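Local structure of archaemetzincin (Archaeoglobus fulgidus, 3ZVS) at residues 19-24 against 106-111; 36-41 against 48-53; 130-135 against 152-157. The protein is probably a zinc metalloprotease of the metzincin clan with unknown natural substrate, carrying one catalytic zinc ion and a second that seems structural. All blocks are in the same frame, centred on the assembly; numbering follows the deposited sequence. Where two conformers were deposited one is given.

In the fold
From the N terminus, the chain leaves strand 2-7 for helix 12-26, which contributes the first half of contact 1. The partner half, 106-111, comes only after all the later sheet strands, on helix 104-122, so contact 1 closes a long loop and joins these two helices. Nested inside that loop, contact 2 closes a short one, 36-41 back to 48-53, and ties the segment after strand 29-32 to a small hairpin and helix 52-58. Contact 3 follows in series: 130-135, beyond helix 104-122, is joined to the last helix, 152-157, through zinc. Contacts 2 and 3 lie on opposite sides of the chain's centre, their own centres about 30 Å apart.

Contact 1: residues 19-24 against 106-111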
# COMPACT_ATOMS: atom_id res chain seq x y z
N ALA A 19 10.81 4.76 -0.71
CA ALA A 19 11.46 6.00 -0.29
C ALA A 19 11.98 6.81 -1.50
O ALA A 19 11.96 8.04 -1.48
CB ALA A 19 12.59 5.73 0.75
N ASN A 20 12.39 6.10 -2.55
CA ASN A 20 12.97 6.70 -3.74
C ASN A 20 11.93 7.16 -4.77
O ASN A 20 12.22 8.04 -5.58
CB ASN A 20 13.90 5.71 -4.44
CG ASN A 20 15.15 5.42 -3.65
OD1 ASN A 20 15.55 6.19 -2.80
ND2 ASN A 20 15.77 4.28 -3.95
N SER A 21 10.74 6.58 -4.75
CA SER A 21 9.71 6.85 -5.76
C SER A 21 8.61 7.79 -5.29
O SER A 21 8.12 8.64 -6.06
CB SER A 21 9.06 5.55 -6.22
OG SER A 21 10.03 4.63 -6.67
N LEU A 22 8.18 7.64 -4.04
CA LEU A 22 7.04 8.40 -3.55
C LEU A 22 7.19 9.92 -3.41
O LEU A 22 6.20 10.65 -3.59
CB LEU A 22 6.53 7.81 -2.24
CG LEU A 22 6.00 6.37 -2.20
CD1 LEU A 22 5.61 6.00 -0.78
CD2 LEU A 22 4.82 6.14 -3.15
N PRO A 23 8.38 10.42 -3.08
CA PRO A 23 8.50 11.88 -2.96
C PRO A 23 8.07 12.63 -4.22
O PRO A 23 7.31 13.58 -4.12
CB PRO A 23 9.99 12.08 -2.69
CG PRO A 23 10.41 10.81 -2.00
CD PRO A 23 9.63 9.73 -2.69
N LYS A 24 8.52 12.17 -5.38
CA LYS A 24 8.20 12.85 -6.62
C LYS A 24 6.71 12.70 -6.95
O LYS A 24 6.09 13.65 -7.42
CB LYS A 24 9.06 12.28 -7.74
CG LYS A 24 8.80 12.89 -9.10
CD LYS A 24 9.52 12.12 -10.17
CE LYS A 24 9.11 12.60 -11.55
NZ LYS A 24 9.92 11.95 -12.61
N LEU A 106 9.26 -5.69 -12.93
CA LEU A 106 7.81 -5.76 -12.86
C LEU A 106 7.38 -5.74 -11.39
O LEU A 106 6.41 -5.08 -11.04
CB LEU A 106 7.30 -7.01 -13.56
CG LEU A 106 5.78 -7.24 -13.59
CD1 LEU A 106 5.12 -6.09 -14.33
CD2 LEU A 106 5.41 -8.57 -14.19
N TYR A 107 8.11 -6.46 -10.55
CA TYR A 107 7.79 -6.46 -9.12
C TYR A 107 7.87 -5.05 -8.58
O TYR A 107 6.97 -4.56 -7.89
CB TYR A 107 8.77 -7.33 -8.37
CG TYR A 107 8.50 -7.42 -6.88
CD1 TYR A 107 7.36 -8.05 -6.40
CD2 TYR A 107 9.40 -6.91 -5.97
CE1 TYR A 107 7.15 -8.13 -5.03
CE2 TYR A 107 9.19 -7.02 -4.59
CZ TYR A 107 8.06 -7.63 -4.15
OH TYR A 107 7.81 -7.77 -2.78
N ARG A 108 8.94 -4.34 -8.93
CA ARG A 108 9.12 -2.98 -8.48
C ARG A 108 7.95 -2.09 -8.92
O ARG A 108 7.42 -1.30 -8.16
CB ARG A 108 10.43 -2.42 -9.02
CG ARG A 108 10.77 -1.10 -8.47
CD ARG A 108 11.90 -0.43 -9.25
NE ARG A 108 12.41 0.70 -8.49
CZ ARG A 108 11.89 1.92 -8.54
NH1 ARG A 108 10.85 2.17 -9.34
NH2 ARG A 108 12.42 2.88 -7.78
N GLU A 109 7.56 -2.22 -10.18
CA GLU A 109 6.49 -1.42 -10.72
C GLU A 109 5.17 -1.69 -9.97
O GLU A 109 4.42 -0.77 -9.64
CB GLU A 109 6.34 -1.76 -12.20
CG GLU A 109 5.29 -0.97 -12.86
CD GLU A 109 5.13 -1.30 -14.34
OE1 GLU A 109 4.97 -2.49 -14.68
OE2 GLU A 109 5.08 -0.34 -15.13
N ARG A 110 4.92 -2.96 -9.68
CA ARG A 110 3.71 -3.33 -8.94
C ARG A 110 3.74 -2.74 -7.53
O ARG A 110 2.72 -2.25 -7.03
CB ARG A 110 3.63 -4.83 -8.80
CG ARG A 110 3.30 -5.54 -10.11
CD ARG A 110 3.41 -7.03 -9.95
NE ARG A 110 2.94 -7.74 -11.13
CZ ARG A 110 2.83 -9.06 -11.21
NH1 ARG A 110 3.20 -9.84 -10.21
NH2 ARG A 110 2.36 -9.61 -12.32
N VAL A 111 4.89 -2.81 -6.87
CA VAL A 111 4.99 -2.26 -5.53
C VAL A 111 4.66 -0.77 -5.51
O VAL A 111 3.91 -0.28 -4.65
CB VAL A 111 6.39 -2.52 -4.95
CG1 VAL A 111 6.59 -1.74 -3.67
CG2 VAL A 111 6.59 -4.00 -4.71
O HOH W 1 12.63 6.28 -8.35
O HOH W 2 14.77 2.17 -6.17
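The guanidinium of Arg108 is the flat group that meets Ser21. It has water 2 in its plane at the edge, 2.9 Å from NH2, whereas OG of Ser21 comes in obliquely, neither over a face nor at the rim. The Tyr107 ring belongs to the same helix: CG2 of Val111, one turn on, sits 3.9 Å above the ring plane and over its centre. NH2 of Arg108 gives Ser21 OG a weak bond, 3.2 Å long and bent to 128°. Because Ser21 was modelled in two conformers, this bond is doubtful, and the firmer partner of OG is the carbonyl of Val17 in its own helix. Arg108 spans the gap by its shape. CG lies opposite the backbone N (chi1 -173°) and the chain then runs extended to NE, carrying the guanidinium across to helix 12-26, although the closest CA atoms, those of Ser21 and Glu109, are 10.2 Å apart. The helices joined in this way are 12-26, which packs on strand 29-32 through Ala19 and Pro23, and 104-122, which bears His117 and His121, two of the three histidines of the catalytic zinc; they probably correspond to the backing and active-site helices of the metzincin fold. Elsewhere along the interface the helices pack through Leu22 against Val116 and Ile119, and Val111 against Leu18 and Thr14. Two waters also bridge the segments at the surface. Water 2 accepts from Asn20 ND2 at 3.2 Å, and water 1 adds two weak bonds, one donated to Asn20 O and one accepted from Arg108 NH2 at 3.5 Å.

Contact 2: residues 36-41 against 48-53; sequences SDVSLK and RQYNST
Tyr50 meets Val38 with a ring face and the carbonyl of Ser39 with its edge, joining loop 36-41 to the second strand of a small hairpin, 43-44 with 49-51. Arg48 and Gln49 together face Asn44 there, which makes a G1 beta bulge at the entry to that strand. The apolar part is a CH-pi contact: CG1 of Val38 stands 3.8 Å from the centroid of the Tyr50 ring, 20° off its normal, displaced toward the CE2 side. That methyl occupies the position between backbone N and carbonyl carbon (chi1 67°), from which it reaches over one face as the two side chains approach from opposite directions. Ile55 of helix 52-58 touches both Val38 and Tyr50, extending the patch into the fold, while the ring of Tyr43 also meets that of Tyr50. Leu40 plays a lesser part, its CD2 methyl coming within 3.6 Å of Tyr50 OH.

The polar contacts lie round the rim of the ring. Ser39 O sits in the ring plane at the edge, 3.4 Å from CE2, so this carbonyl faces the aromatic C-H bonds and not the pi cloud. At the far end water 3 donates to Val38 O at 2.7 Å and to Tyr50 OH, bridging backbone and phenol. The same hydroxyl is hydrogen-bonded to a malonate ion, probably brought in by the crystallisation liquor. Two side-chain oxygens take backbone N-H groups near by in sequence. Asn51, the N-cap of helix 52-58, accepts through OD1 from N of Cys54, just past the segment and disulfide-bonded to Cys42. In the other segment, Ser39 OG accepts from Lys41 N at 3.1 Å, the bond that defines an ST turn.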
# COMPACT_ATOMS: atom_id res chain seq x y z
N SER A 36 9.92 -3.08 12.10
CA SER A 36 9.45 -3.95 13.16
C SER A 36 8.81 -5.16 12.50
O SER A 36 8.45 -5.13 11.32
CB SER A 36 8.45 -3.24 14.11
OG SER A 36 7.21 -2.96 13.50
N ASP A 37 8.69 -6.25 13.23
CA ASP A 37 7.94 -7.38 12.74
C ASP A 37 6.45 -7.08 12.87
O ASP A 37 6.01 -6.53 13.88
CB ASP A 37 8.26 -8.64 13.54
CG ASP A 37 9.70 -9.09 13.41
OD1 ASP A 37 10.44 -8.64 12.51
OD2 ASP A 37 10.12 -9.89 14.27
N VAL A 38 5.66 -7.48 11.87
CA VAL A 38 4.23 -7.28 11.92
C VAL A 38 3.69 -8.03 13.16
O VAL A 38 4.18 -9.11 13.52
CB VAL A 38 3.57 -7.65 10.57
CG1 VAL A 38 3.68 -9.16 10.26
CG2 VAL A 38 2.14 -7.18 10.54
N SER A 39 2.73 -7.42 13.84
CA SER A 39 2.26 -7.96 15.13
C SER A 39 1.58 -9.31 14.99
O SER A 39 0.64 -9.46 14.22
CB SER A 39 1.30 -6.97 15.79
OG SER A 39 0.90 -7.48 17.07
N LEU A 40 2.03 -10.29 15.80
CA LEU A 40 1.31 -11.55 15.94
C LEU A 40 -0.11 -11.40 16.46
O LEU A 40 -0.94 -12.27 16.23
CB LEU A 40 2.11 -12.53 16.81
CG LEU A 40 3.35 -13.08 16.14
CD1 LEU A 40 4.21 -13.79 17.19
CD2 LEU A 40 3.06 -14.00 14.98
N LYS A 41 -0.44 -10.28 17.12
CA LYS A 41 -1.82 -9.99 17.50
C LYS A 41 -2.73 -10.05 16.29
O LYS A 41 -3.90 -10.33 16.40
CB LYS A 41 -1.96 -8.59 18.10
CG LYS A 41 -1.19 -8.38 19.41
CD LYS A 41 -1.78 -9.21 20.53
CE LYS A 41 -1.00 -9.02 21.85
NZ LYS A 41 -1.10 -7.62 22.36
N ARG A 48 -3.34 -18.45 8.04
CA ARG A 48 -1.93 -18.16 7.86
C ARG A 48 -1.75 -16.82 7.11
O ARG A 48 -0.84 -16.65 6.29
CB ARG A 48 -1.23 -19.35 7.19
CG ARG A 48 -1.46 -20.64 8.01
CD ARG A 48 -0.46 -21.80 7.82
NE ARG A 48 -0.92 -22.96 8.60
CZ ARG A 48 -0.34 -24.15 8.64
NH1 ARG A 48 0.77 -24.39 7.93
NH2 ARG A 48 -0.86 -25.12 9.39
N GLN A 49 -2.64 -15.87 7.43
CA GLN A 49 -2.61 -14.50 6.93
C GLN A 49 -2.80 -13.54 8.08
O GLN A 49 -3.35 -13.91 9.12
CB GLN A 49 -3.75 -14.23 5.94
CG GLN A 49 -3.78 -15.12 4.74
CD GLN A 49 -5.04 -14.92 3.93
OE1 GLN A 49 -6.13 -15.15 4.44
NE2 GLN A 49 -4.92 -14.48 2.68
N TYR A 50 -2.39 -12.29 7.88
CA TYR A 50 -2.58 -11.23 8.85
C TYR A 50 -3.77 -10.38 8.46
O TYR A 50 -4.03 -10.12 7.27
CB TYR A 50 -1.30 -10.37 8.96
CG TYR A 50 -0.15 -11.08 9.62
CD1 TYR A 50 0.57 -12.07 8.94
CD2 TYR A 50 0.22 -10.80 10.94
CE1 TYR A 50 1.63 -12.76 9.55
CE2 TYR A 50 1.27 -11.46 11.56
CZ TYR A 50 1.98 -12.43 10.87
OH TYR A 50 3.01 -13.10 11.50
N ASN A 51 -4.55 -9.95 9.45
CA ASN A 51 -5.69 -9.10 9.19
C ASN A 51 -5.26 -7.65 9.03
O ASN A 51 -4.62 -7.06 9.91
CB ASN A 51 -6.70 -9.25 10.32
CG ASN A 51 -7.93 -8.41 10.09
OD1 ASN A 51 -7.93 -7.22 10.34
ND2 ASN A 51 -8.98 -9.04 9.57
N SER A 52 -5.60 -7.06 7.87
CA SER A 52 -5.22 -5.71 7.56
C SER A 52 -5.80 -4.63 8.46
O SER A 52 -5.12 -3.63 8.76
CB SER A 52 -5.59 -5.41 6.09
OG SER A 52 -6.99 -5.51 5.86
N THR A 53 -7.04 -4.85 8.92
CA THR A 53 -7.72 -3.89 9.77
C THR A 53 -7.01 -3.80 11.13
O THR A 53 -6.82 -2.73 11.68
CB THR A 53 -9.18 -4.30 9.96
OG1 THR A 53 -9.72 -4.67 8.69
CG2 THR A 53 -10.00 -3.16 10.55
O HOH W 3 4.93 -11.61 12.75

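Contact 3: residues 130-135 against 152-157; sequences NNCVMR and RECASK. With ZN (zinc ion), chain E.
Asn130 and Met134 mark where the backbone of irregular segment 130-135 runs nearest to helix 152-157, with CA of Asn130 8.7 Å from CA of Glu153 and CA of Met134 8.0 Å from CA of Cys154. The irregular segment folds through an inverse gamma turn centred on Asn131 and then a type I beta turn from Cys132 to Arg135, closed by the bond from Arg135 N to Cys132 O at 3.1 Å. Both halves point sulfur at one zinc ion: Cys132 SG binds it at 2.4 Å and Cys154 SG at 2.3 Å. The two sulfur atoms are 3.7 Å apart, a spacing imposed by their common metal. Cys132 SG gets there by lying opposite its own backbone N (chi1 -174°), and it also accepts an almost straight bond from Met134 N, which would help to stabilise the thiolate. At the rim of the site the Asn130 amide donates through ND2 to Glu153 OE1, at 3.0 Å and an N-H...O angle of 152°. The acceptor lies in the amide plane, but the nitrogen stands above the carboxylate plane, 38° out of it, as the two side chains cross nearly at right angles. With an alanine here, the Glu153 carboxylate is likely to lose this donor, and a gap would probably open beside Cys128 and Cys151, which the amide adjoins. Met134 touches Cys154 SG through CG, at 4.2 Å, and its bent end then leads away to His117 and His121, ligands of the catalytic zinc, as expected of the methionine of a metzincin Met-turn. With Cys128 and Cys151 completing its ligands, the second zinc has the four-cysteine site, including a CxxC pair, found in archaemetzincins.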
# COMPACT_ATOMS: atom_id res chain seq x y z
N ASN A 130 -11.34 5.20 -14.34
CA ASN A 130 -10.56 5.74 -15.46
C ASN A 130 -9.23 5.00 -15.63
O ASN A 130 -8.95 4.06 -14.89
CB ASN A 130 -10.28 7.23 -15.24
CG ASN A 130 -11.53 8.04 -15.08
OD1 ASN A 130 -12.61 7.67 -15.55
ND2 ASN A 130 -11.39 9.16 -14.39
N ASN A 131 -8.43 5.43 -16.60
CA ASN A 131 -7.11 4.88 -16.82
C ASN A 131 -6.25 5.49 -15.73
O ASN A 131 -5.71 6.57 -15.90
CB ASN A 131 -6.64 5.32 -18.20
CG ASN A 131 -5.44 4.57 -18.69
OD1 ASN A 131 -4.67 4.02 -17.90
ND2 ASN A 131 -5.24 4.54 -20.00
N CYS A 132 -6.17 4.82 -14.58
CA CYS A 132 -5.79 5.47 -13.34
C CYS A 132 -5.28 4.44 -12.34
O CYS A 132 -5.86 3.36 -12.23
CB CYS A 132 -7.01 6.18 -12.74
SG CYS A 132 -6.65 7.19 -11.28
N VAL A 133 -4.28 4.83 -11.54
CA VAL A 133 -3.76 3.98 -10.46
C VAL A 133 -4.82 3.70 -9.39
O VAL A 133 -4.70 2.71 -8.68
CB VAL A 133 -2.52 4.68 -9.85
CG1 VAL A 133 -2.89 5.95 -9.09
CG2 VAL A 133 -1.73 3.71 -8.98
N MET A 134 -5.85 4.56 -9.28
CA MET A 134 -6.93 4.34 -8.35
C MET A 134 -7.98 3.32 -8.78
O MET A 134 -8.91 3.06 -8.01
CB MET A 134 -7.61 5.67 -7.93
CG MET A 134 -6.72 6.62 -7.08
SD MET A 134 -5.90 5.81 -5.67
CE MET A 134 -7.33 5.11 -4.78
N ARG A 135 -7.83 2.71 -9.94
CA ARG A 135 -8.69 1.57 -10.28
C ARG A 135 -8.52 0.49 -9.24
O ARG A 135 -7.38 0.17 -8.82
CB ARG A 135 -8.26 0.92 -11.59
CG ARG A 135 -8.66 1.62 -12.85
CD ARG A 135 -8.39 0.63 -14.02
NE ARG A 135 -8.29 1.29 -15.32
CZ ARG A 135 -7.61 0.82 -16.35
NH1 ARG A 135 -6.92 -0.33 -16.25
NH2 ARG A 135 -7.63 1.49 -17.48
N ARG A 152 -6.35 12.62 -14.59
CA ARG A 152 -6.51 14.06 -14.39
C ARG A 152 -7.58 14.39 -13.37
O ARG A 152 -7.47 15.35 -12.62
CB ARG A 152 -6.82 14.78 -15.73
CG ARG A 152 -5.73 14.64 -16.76
CD ARG A 152 -6.02 15.43 -18.05
NE ARG A 152 -7.05 14.82 -18.88
CZ ARG A 152 -8.29 15.28 -19.07
NH1 ARG A 152 -8.71 16.36 -18.46
NH2 ARG A 152 -9.13 14.60 -19.86
N GLU A 153 -8.63 13.58 -13.29
CA GLU A 153 -9.66 13.80 -12.30
C GLU A 153 -9.12 13.60 -10.89
O GLU A 153 -9.35 14.42 -10.01
CB GLU A 153 -10.87 12.91 -12.54
CG GLU A 153 -11.62 13.33 -13.79
CD GLU A 153 -12.95 12.65 -13.89
OE1 GLU A 153 -13.05 11.45 -13.53
OE2 GLU A 153 -13.93 13.32 -14.33
N CYS A 154 -8.44 12.49 -10.65
CA CYS A 154 -7.94 12.21 -9.31
C CYS A 154 -6.85 13.17 -8.92
O CYS A 154 -6.78 13.62 -7.76
CB CYS A 154 -7.44 10.79 -9.25
SG CYS A 154 -8.75 9.54 -9.25
N ALA A 155 -6.00 13.52 -9.88
CA ALA A 155 -4.90 14.46 -9.60
C ALA A 155 -5.46 15.81 -9.17
O ALA A 155 -4.90 16.46 -8.28
CB ALA A 155 -4.01 14.59 -10.79
N SER A 156 -6.59 16.21 -9.74
CA SER A 156 -7.18 17.51 -9.44
C SER A 156 -7.69 17.57 -8.00
O SER A 156 -7.77 18.64 -7.41
CB SER A 156 -8.31 17.82 -10.42
OG SER A 156 -9.46 17.08 -10.17
N LYS A 157 -7.99 16.41 -7.44
CA LYS A 157 -8.64 16.31 -6.13
C LYS A 157 -7.62 16.22 -4.97
O LYS A 157 -7.99 16.37 -3.80
CB LYS A 157 -9.53 15.07 -6.09
CG LYS A 157 -10.80 15.12 -6.93
CD LYS A 157 -11.46 13.74 -6.85
CE LYS A 157 -12.85 13.67 -7.44
NZ LYS A 157 -12.80 13.60 -8.90
ZN ZN E . -8.61 8.50 -11.31